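Local coordinates for ralf, proline/betaine transporter (Legionella pneumophila, PDB 4D7Q), which probably acts as a guanine nucleotide exchange factor, here as an engineered chimera joining a Legionella Sec7 domain to the capping domain of Rickettsia RalF, at residues 237-242 with 323-328; 276-281 with 317-322; 247-252 with 266-271; 205-210 with 300-305; 209-214 with 328-333. The protein carries 2 engineered substitutions. One frame throughout, in Å; residues are numbered along the deposited sequence.

Contact 1 of 5, residues 237-242 with 323-328; sequences NIFPKL and TASFET
Ser325 holds OG anti to its carbonyl carbon and beside its own backbone N (chi1 -73°), where Lys241 N can meet it, and Phe239 likewise keeps CG beside its own backbone N. Lys241 N donates to Ser325 OG over 3.1 Å with an N-H...O angle of 156°. The same hydroxyl is hydrogen-bonded to Gln321 O, one turn back in the helix, and OG thereby links the helix to the loop. Around this bond the packing is close: Ser325 OG lies 3.4 Å from Phe239 CB, and Pro240 CD comes within 3.4 Å of Ser325 O. Lys241 CE passes Ala324 O at 3.9 Å. The two phenylalanines form an offset edge-to-face pair, with Phe239 CE1 4.0 Å from Phe326 CZ and the ring planes at 66°. Asn237 ND2 closes the loop on itself by donating to Leu242 O over 2.8 Å. The contact lies in the capping-domain part of the chimera. Ile238 rests on Phe228 of helix 220-230, Ala324 and Lys241 meet Ile351 of helix 341-351, and Phe326 reaches Ile211 and Ile214 of strand 208-214.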
# COMPACT_ATOMS: atom_id res chain seq x y z
N ASN A 237 -11.84 -15.20 19.77
CA ASN A 237 -10.58 -14.94 20.45
C ASN A 237 -9.80 -16.26 20.57
O ASN A 237 -10.02 -17.06 21.48
CB ASN A 237 -10.80 -14.24 21.79
CG ASN A 237 -9.54 -13.95 22.59
OD1 ASN A 237 -8.41 -14.21 22.17
ND2 ASN A 237 -9.71 -13.39 23.78
N ILE A 238 -8.91 -16.51 19.60
CA ILE A 238 -8.07 -17.71 19.54
C ILE A 238 -6.60 -17.35 19.86
O ILE A 238 -5.69 -18.14 19.61
CB ILE A 238 -8.24 -18.37 18.12
CG1 ILE A 238 -8.21 -17.31 16.98
CG2 ILE A 238 -9.56 -19.15 18.05
CD1 ILE A 238 -6.93 -17.12 16.26
N PHE A 239 -6.40 -16.15 20.41
CA PHE A 239 -5.09 -15.58 20.71
C PHE A 239 -4.58 -15.97 22.10
O PHE A 239 -5.15 -15.51 23.10
CB PHE A 239 -5.13 -14.05 20.49
CG PHE A 239 -5.65 -13.69 19.11
CD1 PHE A 239 -4.83 -13.80 17.99
CD2 PHE A 239 -6.97 -13.28 18.93
CE1 PHE A 239 -5.32 -13.50 16.71
CE2 PHE A 239 -7.46 -12.98 17.65
CZ PHE A 239 -6.63 -13.10 16.55
N PRO A 240 -3.54 -16.85 22.19
CA PRO A 240 -3.06 -17.30 23.51
C PRO A 240 -2.64 -16.22 24.52
O PRO A 240 -2.77 -16.46 25.70
CB PRO A 240 -1.91 -18.27 23.17
CG PRO A 240 -2.17 -18.70 21.78
CD PRO A 240 -2.81 -17.53 21.10
N LYS A 241 -2.18 -15.04 24.06
CA LYS A 241 -1.77 -13.95 24.98
C LYS A 241 -2.95 -13.10 25.41
O LYS A 241 -2.79 -12.19 26.24
CB LYS A 241 -0.66 -13.07 24.35
CG LYS A 241 0.57 -13.83 23.85
CD LYS A 241 1.42 -14.42 24.98
CE LYS A 241 2.72 -14.96 24.45
NZ LYS A 241 3.20 -16.13 25.25
N LEU A 242 -4.11 -13.40 24.86
CA LEU A 242 -5.31 -12.66 25.13
C LEU A 242 -6.48 -13.49 25.69
O LEU A 242 -7.61 -13.08 25.64
CB LEU A 242 -5.72 -11.90 23.87
CG LEU A 242 -4.79 -10.79 23.39
CD1 LEU A 242 -5.19 -10.30 22.02
CD2 LEU A 242 -4.77 -9.62 24.35
N THR A 323 0.31 -10.06 17.90
CA THR A 323 1.48 -10.55 17.16
C THR A 323 2.16 -11.70 17.87
O THR A 323 2.46 -12.72 17.25
CB THR A 323 2.46 -9.42 16.82
OG1 THR A 323 1.76 -8.32 16.25
CG2 THR A 323 3.49 -9.88 15.84
N ALA A 324 2.38 -11.57 19.20
CA ALA A 324 3.04 -12.60 20.00
C ALA A 324 2.19 -13.86 20.17
O ALA A 324 2.72 -14.91 20.53
CB ALA A 324 3.45 -12.03 21.35
N SER A 325 0.88 -13.77 19.87
CA SER A 325 -0.08 -14.87 19.93
C SER A 325 0.09 -15.84 18.78
O SER A 325 -0.31 -17.00 18.89
CB SER A 325 -1.51 -14.33 19.98
OG SER A 325 -1.81 -13.75 21.24
N PHE A 326 0.64 -15.39 17.65
CA PHE A 326 0.89 -16.28 16.53
C PHE A 326 2.11 -17.11 16.91
O PHE A 326 3.01 -16.61 17.57
CB PHE A 326 1.08 -15.51 15.20
CG PHE A 326 -0.23 -14.94 14.67
CD1 PHE A 326 -1.06 -15.70 13.86
CD2 PHE A 326 -0.66 -13.66 15.04
CE1 PHE A 326 -2.29 -15.19 13.40
CE2 PHE A 326 -1.89 -13.16 14.59
CZ PHE A 326 -2.69 -13.92 13.76
N GLU A 327 2.10 -18.41 16.57
CA GLU A 327 3.22 -19.30 16.89
C GLU A 327 4.51 -18.87 16.20
O GLU A 327 5.58 -18.96 16.80
CB GLU A 327 2.89 -20.74 16.49
CG GLU A 327 1.94 -21.44 17.45
CD GLU A 327 1.70 -22.90 17.13
OE1 GLU A 327 1.93 -23.31 15.97
OE2 GLU A 327 1.27 -23.64 18.04
N THR A 328 4.41 -18.39 14.96
CA THR A 328 5.55 -17.93 14.17
C THR A 328 6.10 -16.63 14.71
O THR A 328 5.35 -15.66 14.93
CB THR A 328 5.15 -17.75 12.70
OG1 THR A 328 4.28 -18.82 12.29
CG2 THR A 328 6.36 -17.67 11.77

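Contact 2 of 5, residues 276-281 with 317-322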
# COMPACT_ATOMS: atom_id res chain seq x y z
N GLY A 276 -8.10 -0.26 23.48
CA GLY A 276 -7.04 -0.67 22.57
C GLY A 276 -7.65 -1.15 21.26
O GLY A 276 -8.67 -1.83 21.28
N ALA A 277 -7.06 -0.72 20.13
CA ALA A 277 -7.54 -1.11 18.80
C ALA A 277 -6.37 -1.46 17.89
O ALA A 277 -5.33 -0.79 17.91
CB ALA A 277 -8.41 -0.02 18.19
N ALA A 278 -6.50 -2.57 17.15
CA ALA A 278 -5.43 -3.08 16.29
C ALA A 278 -5.99 -3.80 15.08
O ALA A 278 -7.10 -4.33 15.13
CB ALA A 278 -4.52 -4.01 17.09
N GLU A 279 -5.21 -3.84 14.00
CA GLU A 279 -5.67 -4.46 12.76
C GLU A 279 -4.75 -5.58 12.26
O GLU A 279 -3.52 -5.44 12.28
CB GLU A 279 -5.80 -3.34 11.69
CG GLU A 279 -6.02 -3.80 10.26
CD GLU A 279 -5.88 -2.70 9.23
OE1 GLU A 279 -5.13 -1.73 9.48
OE2 GLU A 279 -6.52 -2.80 8.17
N ILE A 280 -5.36 -6.70 11.81
CA ILE A 280 -4.61 -7.80 11.20
C ILE A 280 -4.95 -7.80 9.71
O ILE A 280 -6.06 -8.17 9.34
CB ILE A 280 -4.80 -9.24 11.77
CG1 ILE A 280 -4.78 -9.32 13.32
CG2 ILE A 280 -3.74 -10.17 11.14
CD1 ILE A 280 -5.30 -10.74 13.87
N GLN A 281 -3.98 -7.45 8.87
CA GLN A 281 -4.17 -7.53 7.41
C GLN A 281 -3.71 -8.92 7.00
O GLN A 281 -2.58 -9.30 7.29
CB GLN A 281 -3.37 -6.48 6.68
CG GLN A 281 -3.79 -5.04 6.98
CD GLN A 281 -2.81 -4.12 6.31
OE1 GLN A 281 -2.54 -4.23 5.12
NE2 GLN A 281 -2.19 -3.24 7.08
N LYS A 317 0.15 -1.96 22.70
CA LYS A 317 0.24 -3.18 23.51
C LYS A 317 -0.60 -4.30 22.87
O LYS A 317 -0.11 -5.41 22.66
CB LYS A 317 -0.24 -2.90 24.94
CG LYS A 317 0.06 -4.01 25.92
CD LYS A 317 -0.71 -3.84 27.21
CE LYS A 317 -0.56 -5.04 28.11
NZ LYS A 317 -0.95 -4.72 29.51
N LEU A 318 -1.87 -3.98 22.51
CA LEU A 318 -2.77 -4.94 21.87
C LEU A 318 -2.19 -5.48 20.56
O LEU A 318 -2.21 -6.70 20.36
CB LEU A 318 -4.18 -4.34 21.66
CG LEU A 318 -5.26 -5.24 21.00
CD1 LEU A 318 -5.58 -6.48 21.86
CD2 LEU A 318 -6.52 -4.46 20.74
N ALA A 319 -1.58 -4.60 19.71
CA ALA A 319 -0.95 -5.05 18.46
C ALA A 319 0.22 -6.02 18.77
O ALA A 319 0.27 -7.08 18.16
CB ALA A 319 -0.47 -3.87 17.62
N ALA A 320 1.05 -5.72 19.81
CA ALA A 320 2.14 -6.63 20.22
C ALA A 320 1.61 -7.96 20.80
O ALA A 320 2.22 -8.99 20.53
CB ALA A 320 3.08 -5.96 21.20
N GLN A 321 0.49 -7.93 21.58
CA GLN A 321 -0.13 -9.15 22.18
C GLN A 321 -0.66 -10.08 21.09
O GLN A 321 -0.47 -11.29 21.16
CB GLN A 321 -1.28 -8.78 23.14
CG GLN A 321 -0.80 -8.13 24.43
CD GLN A 321 -1.91 -7.60 25.30
OE1 GLN A 321 -2.73 -6.78 24.89
NE2 GLN A 321 -1.92 -8.01 26.55
N ILE A 322 -1.35 -9.49 20.10
CA ILE A 322 -1.91 -10.21 18.94
C ILE A 322 -0.76 -10.85 18.18
O ILE A 322 -0.82 -12.05 17.88
CB ILE A 322 -2.73 -9.26 18.04
CG1 ILE A 322 -4.05 -8.84 18.75
CG2 ILE A 322 -3.00 -9.90 16.64
CD1 ILE A 322 -4.75 -7.57 18.16
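Helix 313-325 packs on one face of the antiparallel sheet of the capping domain, and here Leu318, Ala319 and Ile322 of that helix meet Gly276, Ala278 and Ile280 beside and on strand 277-283. The axes of the short segments approach to 7.4 Å and run 38° apart, with the same general N-to-C sense. Ala278 is the hub, since its methyl points toward the helix and is touched by three residues. Ile322 CD1 lies 3.7 Å from Ala278 CB, the backbone of Ala319 comes in through CA at 4.0 Å from Ala278 CB, and Leu318 CG stands 4.2 Å from that same methyl. The small side chain lets the helix backbone itself come near the strand. At the start of the strand Leu318 has CG anti to its backbone N (chi1 -179°), and from there its CD2 reaches the peptide of Gly276, 3.4 Å from Gly276 O. Further along, Ile280 and Ile322 cross obliquely, Ile322 CG2 being 3.7 Å from Ile280 CD1 and 3.8 Å from Ile280 CG1. All of the touching groups are buried, and the cohesion between the segments is apolar. Neighbouring strands continue the same surface: Ile322 also touches Ile270 and Ile301, while Ala319 meets Pro303. Ala278 and Ile280 thus receive Leu318, Ala319 and Ile322 from a helix laid on the face of an antiparallel sheet, as in alpha+beta folds.

Contact 3 of 5, residues 247-252 with 266-271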
# COMPACT_ATOMS: atom_id res chain seq x y z
N LEU A 247 -12.51 -9.56 23.98
CA LEU A 247 -12.34 -8.83 22.74
C LEU A 247 -13.61 -8.66 21.93
O LEU A 247 -14.52 -9.42 22.01
CB LEU A 247 -11.28 -9.48 21.86
CG LEU A 247 -9.90 -9.70 22.42
CD1 LEU A 247 -9.03 -10.52 21.50
CD2 LEU A 247 -9.22 -8.41 22.84
N THR A 248 -13.61 -7.61 21.13
CA THR A 248 -14.61 -7.35 20.14
C THR A 248 -13.95 -7.49 18.76
O THR A 248 -13.07 -6.75 18.43
CB THR A 248 -15.17 -5.94 20.38
OG1 THR A 248 -15.90 -5.95 21.59
CG2 THR A 248 -16.01 -5.51 19.30
N ILE A 249 -14.36 -8.47 17.97
CA ILE A 249 -13.70 -8.77 16.73
C ILE A 249 -14.66 -8.64 15.53
O ILE A 249 -15.73 -9.18 15.52
CB ILE A 249 -13.00 -10.14 16.75
CG1 ILE A 249 -12.14 -10.28 18.00
CG2 ILE A 249 -12.16 -10.30 15.50
CD1 ILE A 249 -11.57 -11.63 18.27
N GLU A 250 -14.20 -7.87 14.56
CA GLU A 250 -14.88 -7.52 13.31
C GLU A 250 -13.95 -7.91 12.16
O GLU A 250 -12.72 -7.92 12.33
CB GLU A 250 -15.08 -5.99 13.29
CG GLU A 250 -15.95 -5.44 12.18
CD GLU A 250 -16.00 -3.92 12.11
OE1 GLU A 250 -16.01 -3.27 13.19
OE2 GLU A 250 -16.06 -3.38 10.98
N PHE A 251 -14.52 -8.23 11.01
CA PHE A 251 -13.77 -8.53 9.79
C PHE A 251 -14.26 -7.63 8.68
O PHE A 251 -15.45 -7.62 8.39
CB PHE A 251 -13.85 -10.02 9.39
CG PHE A 251 -12.83 -10.36 8.33
CD1 PHE A 251 -11.49 -10.51 8.65
CD2 PHE A 251 -13.21 -10.48 6.99
CE1 PHE A 251 -10.54 -10.78 7.66
CE2 PHE A 251 -12.26 -10.77 6.00
CZ PHE A 251 -10.94 -10.92 6.34
N LYS A 252 -13.34 -6.86 8.06
CA LYS A 252 -13.65 -5.94 6.97
C LYS A 252 -13.19 -6.58 5.66
O LYS A 252 -12.00 -6.84 5.48
CB LYS A 252 -13.00 -4.57 7.20
CG LYS A 252 -13.63 -3.78 8.36
CD LYS A 252 -13.18 -2.31 8.35
CE LYS A 252 -13.63 -1.52 9.56
NZ LYS A 252 -15.08 -1.18 9.52
N GLY A 266 -8.60 -9.38 3.58
CA GLY A 266 -9.34 -8.47 4.44
C GLY A 266 -8.64 -8.22 5.75
O GLY A 266 -7.57 -8.79 6.03
N SER A 267 -9.26 -7.35 6.57
CA SER A 267 -8.70 -6.96 7.86
C SER A 267 -9.56 -7.36 9.05
O SER A 267 -10.77 -7.12 9.07
CB SER A 267 -8.45 -5.45 7.92
OG SER A 267 -7.30 -5.06 7.19
N VAL A 268 -8.91 -7.99 10.03
CA VAL A 268 -9.46 -8.38 11.32
C VAL A 268 -9.25 -7.15 12.21
O VAL A 268 -8.11 -6.75 12.44
CB VAL A 268 -8.71 -9.59 11.93
CG1 VAL A 268 -9.39 -10.05 13.21
CG2 VAL A 268 -8.56 -10.74 10.93
N ILE A 269 -10.35 -6.54 12.68
CA ILE A 269 -10.31 -5.37 13.55
C ILE A 269 -10.59 -5.87 14.95
O ILE A 269 -11.63 -6.49 15.19
CB ILE A 269 -11.28 -4.23 13.08
CG1 ILE A 269 -11.02 -3.80 11.58
CG2 ILE A 269 -11.26 -3.02 14.04
CD1 ILE A 269 -9.60 -3.26 11.23
N ILE A 270 -9.62 -5.68 15.86
CA ILE A 270 -9.69 -6.16 17.24
C ILE A 270 -9.64 -5.02 18.24
O ILE A 270 -8.71 -4.21 18.22
CB ILE A 270 -8.63 -7.25 17.54
CG1 ILE A 270 -8.71 -8.40 16.50
CG2 ILE A 270 -8.74 -7.78 18.98
CD1 ILE A 270 -7.61 -9.44 16.57
N LYS A 271 -10.64 -5.01 19.15
CA LYS A 271 -10.74 -4.03 20.21
C LYS A 271 -10.85 -4.72 21.54
O LYS A 271 -11.62 -5.68 21.67
CB LYS A 271 -11.92 -3.05 19.97
CG LYS A 271 -11.70 -2.16 18.74
CD LYS A 271 -12.89 -1.30 18.39
CE LYS A 271 -12.63 -0.52 17.12
NZ LYS A 271 -13.89 -0.13 16.42
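Ile249 and Val268 lie side by side on one face of the antiparallel pair formed by strand 264-271 and strand 248-252, an outermost strand of the capping-domain sheet within the chain, Ile249 CG2 touching Val268 CG1 at 3.6 Å. Leu247 reaches over with CD1 to Ile270 CG2 at 3.7 Å. Phe251, CG anti to its backbone N (chi1 -167°), completes this row; its ring reaches to the neighbouring strand, CZ 3.5 Å from Gly266 CA, with Val268 CG2 at the ring edge, 3.7 Å from Phe251 CD1. Gly266 has phi 132° and psi 178°, a backbone conformation that calls for glycine, and the ring occupies the place beside it. On the other face Lys252 keeps CG beside its backbone N and bends at chi4; its CE passes Ile269 CG1 at 4.0 Å, and NZ turns back to a salt bridge with Glu250 OE2 of 2.8 Å, met on the syn side. Paired backbone hydrogen bonds join Thr248 with Lys271, Glu250 with Ile269 and Lys252 with Ser267. Leu225 and Leu229 of helix 220-230 meet the row with Phe251 and Val268, whereas the charges of exposed Glu250 and Lys252, beside buried Ile269 and Ser267, probably neutralise each other in part.

Contact 4 of 5, residues 205-210 with 300-305; sequences SSPGYQ and IIQPLR
Tyr209 and Ile301 form an antiparallel hydrogen-bonded pair within the capping-domain sheet, joining strand 208-214 to strand 297-303. Two backbone bonds hold the pair, Tyr209 N to Ile301 O at 2.9 Å and Ile301 N to Tyr209 O at 2.7 Å. Gln210 and Ile300 make the adjoining non-hydrogen-bonded pair, where Ile300 CA approaches Tyr209 O in a CA-H...O contact of 3.3 Å. Side-chain amides supply the remaining polar links. Gln302 reaches back with an extended chain and donates NE2 to Pro207 O over 2.8 Å; the N-H...O angle is 145° and the donor stands 37° above the carbonyl plane. This grips the loop just before Gly208, whose backbone angles call for glycine. Gln210 OE1 accepts from Ser206 N at 2.9 Å, and since Gln210 NE2 is bonded to Asn212, both ends of the amide are fixed and so is its rotation. Tyr209 lies on the face covered by helix 313-325, touching Ala320 and Thr323, and its OH is hydrogen-bonded to Leu344 O. Its CB makes an apolar contact with Ile301 CB at 4.3 Å. Ile300 adds van der Waals contacts, running alongside Gln210 with CG1 3.9 Å from Gln210 CG. Ile300 CG1 lies beside the backbone N, and with chi2 extended (164°) CD1 comes within 3.6 Å of Ser206 OG.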
# COMPACT_ATOMS: atom_id res chain seq x y z
N SER A 205 9.39 -4.52 3.94
CA SER A 205 8.49 -4.74 5.06
C SER A 205 7.59 -3.53 5.21
O SER A 205 7.96 -2.42 4.82
CB SER A 205 9.30 -4.95 6.34
OG SER A 205 9.85 -3.73 6.78
N SER A 206 6.41 -3.76 5.77
CA SER A 206 5.42 -2.71 5.99
C SER A 206 5.45 -2.21 7.46
O SER A 206 5.92 -2.96 8.32
CB SER A 206 4.03 -3.25 5.64
OG SER A 206 3.92 -3.46 4.24
N PRO A 207 4.95 -0.96 7.75
CA PRO A 207 4.90 -0.48 9.14
C PRO A 207 4.19 -1.45 10.08
O PRO A 207 3.18 -2.07 9.71
CB PRO A 207 4.11 0.83 9.03
CG PRO A 207 4.33 1.29 7.64
CD PRO A 207 4.36 0.04 6.83
N GLY A 208 4.72 -1.55 11.30
CA GLY A 208 4.18 -2.42 12.32
C GLY A 208 4.85 -3.77 12.33
O GLY A 208 6.04 -3.88 12.01
N TYR A 209 4.09 -4.81 12.67
CA TYR A 209 4.58 -6.18 12.76
C TYR A 209 4.18 -6.99 11.54
O TYR A 209 3.02 -6.95 11.12
CB TYR A 209 4.05 -6.85 14.01
CG TYR A 209 4.29 -6.08 15.28
CD1 TYR A 209 5.54 -6.09 15.90
CD2 TYR A 209 3.25 -5.41 15.93
CE1 TYR A 209 5.75 -5.42 17.11
CE2 TYR A 209 3.45 -4.73 17.13
CZ TYR A 209 4.70 -4.76 17.73
OH TYR A 209 4.87 -4.09 18.91
N GLN A 210 5.15 -7.70 10.97
CA GLN A 210 4.91 -8.49 9.77
C GLN A 210 5.42 -9.90 9.96
O GLN A 210 6.49 -10.10 10.52
CB GLN A 210 5.56 -7.85 8.54
CG GLN A 210 5.18 -8.51 7.19
CD GLN A 210 5.63 -7.72 6.00
OE1 GLN A 210 5.61 -6.49 6.00
NE2 GLN A 210 6.01 -8.39 4.93
N ILE A 300 0.04 -8.67 8.47
CA ILE A 300 0.56 -7.38 8.94
C ILE A 300 -0.32 -6.92 10.11
O ILE A 300 -1.54 -6.74 9.95
CB ILE A 300 0.67 -6.31 7.81
CG1 ILE A 300 1.67 -6.78 6.68
CG2 ILE A 300 1.09 -4.94 8.39
CD1 ILE A 300 1.56 -5.98 5.34
N ILE A 301 0.32 -6.72 11.29
CA ILE A 301 -0.38 -6.29 12.51
C ILE A 301 0.01 -4.87 12.89
O ILE A 301 1.19 -4.56 13.04
CB ILE A 301 -0.22 -7.29 13.69
CG1 ILE A 301 -0.57 -8.74 13.26
CG2 ILE A 301 -1.04 -6.87 14.93
CD1 ILE A 301 0.61 -9.57 13.12
N GLN A 302 -0.99 -4.00 13.08
CA GLN A 302 -0.71 -2.61 13.44
C GLN A 302 -1.64 -2.09 14.50
O GLN A 302 -2.83 -2.40 14.44
CB GLN A 302 -0.85 -1.68 12.20
CG GLN A 302 0.13 -1.98 11.05
CD GLN A 302 -0.22 -1.24 9.77
OE1 GLN A 302 -1.24 -0.55 9.68
NE2 GLN A 302 0.65 -1.33 8.76
N PRO A 303 -1.14 -1.20 15.41
CA PRO A 303 -2.06 -0.50 16.33
C PRO A 303 -2.93 0.44 15.48
O PRO A 303 -2.42 1.09 14.56
CB PRO A 303 -1.13 0.30 17.26
CG PRO A 303 0.15 0.42 16.53
CD PRO A 303 0.25 -0.71 15.56
N LEU A 304 -4.23 0.46 15.73
CA LEU A 304 -5.13 1.26 14.91
C LEU A 304 -5.21 2.76 15.25
O LEU A 304 -5.50 3.15 16.38
CB LEU A 304 -6.53 0.61 14.91
CG LEU A 304 -7.45 0.87 13.72
CD1 LEU A 304 -6.85 0.38 12.39
CD2 LEU A 304 -8.80 0.22 13.95
N ARG A 305 -4.96 3.60 14.22
CA ARG A 305 -5.11 5.05 14.31
C ARG A 305 -6.62 5.30 14.26
O ARG A 305 -7.32 4.67 13.46
CB ARG A 305 -4.43 5.75 13.12
CG ARG A 305 -2.99 6.16 13.37
CD ARG A 305 -2.41 6.98 12.22
NE ARG A 305 -3.08 8.28 12.07
CZ ARG A 305 -2.66 9.41 12.61
NH1 ARG A 305 -1.57 9.43 13.37
NH2 ARG A 305 -3.33 10.54 12.41

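Contact 5 of 5, residues 209-214 with 328-333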
# COMPACT_ATOMS: atom_id res chain seq x y z
N TYR A 209 4.09 -4.81 12.67
CA TYR A 209 4.58 -6.18 12.76
C TYR A 209 4.18 -6.99 11.54
O TYR A 209 3.02 -6.95 11.12
CB TYR A 209 4.05 -6.85 14.01
CG TYR A 209 4.29 -6.08 15.28
CD1 TYR A 209 5.54 -6.09 15.90
CD2 TYR A 209 3.25 -5.41 15.93
CE1 TYR A 209 5.75 -5.42 17.11
CE2 TYR A 209 3.45 -4.73 17.13
CZ TYR A 209 4.70 -4.76 17.73
OH TYR A 209 4.87 -4.09 18.91
N GLN A 210 5.15 -7.70 10.97
CA GLN A 210 4.91 -8.49 9.77
C GLN A 210 5.42 -9.90 9.96
O GLN A 210 6.49 -10.10 10.52
CB GLN A 210 5.56 -7.85 8.54
CG GLN A 210 5.18 -8.51 7.19
CD GLN A 210 5.63 -7.72 6.00
OE1 GLN A 210 5.61 -6.49 6.00
NE2 GLN A 210 6.01 -8.39 4.93
N ILE A 211 4.63 -10.88 9.51
CA ILE A 211 4.99 -12.29 9.56
C ILE A 211 4.84 -12.83 8.14
O ILE A 211 3.71 -12.99 7.65
CB ILE A 211 4.23 -13.13 10.61
CG1 ILE A 211 4.05 -12.40 11.97
CG2 ILE A 211 4.94 -14.50 10.76
CD1 ILE A 211 3.24 -13.21 13.08
N ASN A 212 5.99 -13.08 7.47
CA ASN A 212 6.00 -13.63 6.12
C ASN A 212 6.00 -15.13 6.17
O ASN A 212 6.37 -15.69 7.19
CB ASN A 212 7.26 -13.21 5.37
CG ASN A 212 7.31 -11.76 5.03
OD1 ASN A 212 6.28 -11.10 4.86
ND2 ASN A 212 8.52 -11.27 4.88
N ASN A 213 5.63 -15.77 5.05
CA ASN A 213 5.64 -17.23 4.87
C ASN A 213 4.88 -17.95 5.97
O ASN A 213 5.31 -19.01 6.45
CB ASN A 213 7.10 -17.75 4.72
CG ASN A 213 7.95 -16.92 3.77
OD1 ASN A 213 7.67 -16.79 2.58
ND2 ASN A 213 9.00 -16.30 4.29
N ILE A 214 3.74 -17.36 6.40
CA ILE A 214 2.90 -17.92 7.45
C ILE A 214 1.98 -18.98 6.83
O ILE A 214 1.60 -18.83 5.67
CB ILE A 214 2.13 -16.81 8.24
CG1 ILE A 214 1.74 -17.28 9.67
CG2 ILE A 214 0.95 -16.19 7.45
CD1 ILE A 214 1.38 -16.17 10.69
N THR A 328 4.41 -18.39 14.96
CA THR A 328 5.55 -17.93 14.17
C THR A 328 6.10 -16.63 14.71
O THR A 328 5.35 -15.66 14.93
CB THR A 328 5.15 -17.75 12.70
OG1 THR A 328 4.28 -18.82 12.29
CG2 THR A 328 6.36 -17.67 11.77
N LYS A 329 7.43 -16.58 14.91
CA LYS A 329 8.04 -15.33 15.34
C LYS A 329 7.95 -14.31 14.18
O LYS A 329 7.88 -14.69 13.00
CB LYS A 329 9.49 -15.52 15.87
CG LYS A 329 10.54 -15.86 14.82
CD LYS A 329 11.96 -15.78 15.39
CE LYS A 329 13.00 -16.21 14.38
NZ LYS A 329 14.38 -16.13 14.93
N VAL A 330 7.89 -13.04 14.51
CA VAL A 330 7.78 -11.94 13.57
C VAL A 330 9.02 -11.86 12.64
O VAL A 330 10.11 -12.03 13.11
CB VAL A 330 7.51 -10.65 14.40
CG1 VAL A 330 8.70 -10.22 15.19
CG2 VAL A 330 7.02 -9.51 13.58
N THR A 331 8.84 -11.61 11.34
CA THR A 331 9.93 -11.53 10.37
C THR A 331 10.52 -10.12 10.33
O THR A 331 11.67 -9.93 9.94
CB THR A 331 9.45 -11.92 8.96
OG1 THR A 331 10.56 -11.88 8.05
CG2 THR A 331 8.37 -10.97 8.48
N SER A 332 9.71 -9.14 10.72
CA SER A 332 10.16 -7.75 10.73
C SER A 332 9.27 -6.91 11.63
O SER A 332 8.08 -7.16 11.76
CB SER A 332 10.16 -7.16 9.32
OG SER A 332 8.83 -6.98 8.86
N ILE A 333 9.89 -5.90 12.24
CA ILE A 333 9.24 -4.90 13.08
C ILE A 333 9.61 -3.59 12.44
O ILE A 333 10.80 -3.35 12.22
CB ILE A 333 9.69 -4.98 14.56
CG1 ILE A 333 9.44 -6.41 15.15
CG2 ILE A 333 8.96 -3.87 15.36
CD1 ILE A 333 9.77 -6.65 16.67
O HOH W 1 10.67 -13.32 5.06
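Thr331 and Ser332 both face Gln210, which makes a classic beta bulge where strand 332-334 joins the edge of the capping-domain sheet. Gln210 O consequently takes two N-H groups, Thr331 N at 2.9 Å and, more weakly, Ser332 N at 3.4 Å, while Gln210 N donates to Ser332 O at 3.1 Å. Beyond the bulge, regular pairing resumes with Tyr209 opposite Ile333; these side chains lie side by side, Ile333 CG2 being 4.0 Å from Tyr209 CE1. Towards Thr328 the regular pairing ends, and side chains carry the contact. Ile211 crosses Thr328 with CG2 3.6 Å from Thr328 CG2, and the Thr328 hydroxyl is hydrogen-bonded to Asp219. Thr331 puts OG1 anti to its backbone N (chi1 -178°), which leaves CG2 in the crowded position between N and carbonyl carbon, 3.3 Å from Asn212 N. That N-H is buried here and finds no polar partner in the model. Asn212 OD1 takes Gln210 NE2 on a lone pair, in the planes of both amides, at 2.7 Å. Its other branch, Asn212 ND2, donates to a water 3.0 Å away, and this water makes a weak bond to Thr331 OG1.

Overall arrangement
All five contacts lie in the capping-domain part of the chimera. From the N terminus, strand 208-214 opens contacts 4 and 5; contact 4 closes first, at 300-305, and contact 5 at 328-333, so this early strand is flanked by two later ones. The loop at 237-242 then opens contact 1, which closes at 323-328, crosses contact 4 and is nested inside contact 5, sharing Thr328 with it. Contact 3 is a short local closure within contacts 1, 4 and 5. Contact 2 opens after it, is nested in contacts 1 and 5, and crosses contact 4. Contacts 3, 4 and 5 pair strands; contacts 1 and 2 fix helix 313-325 to loop and sheet.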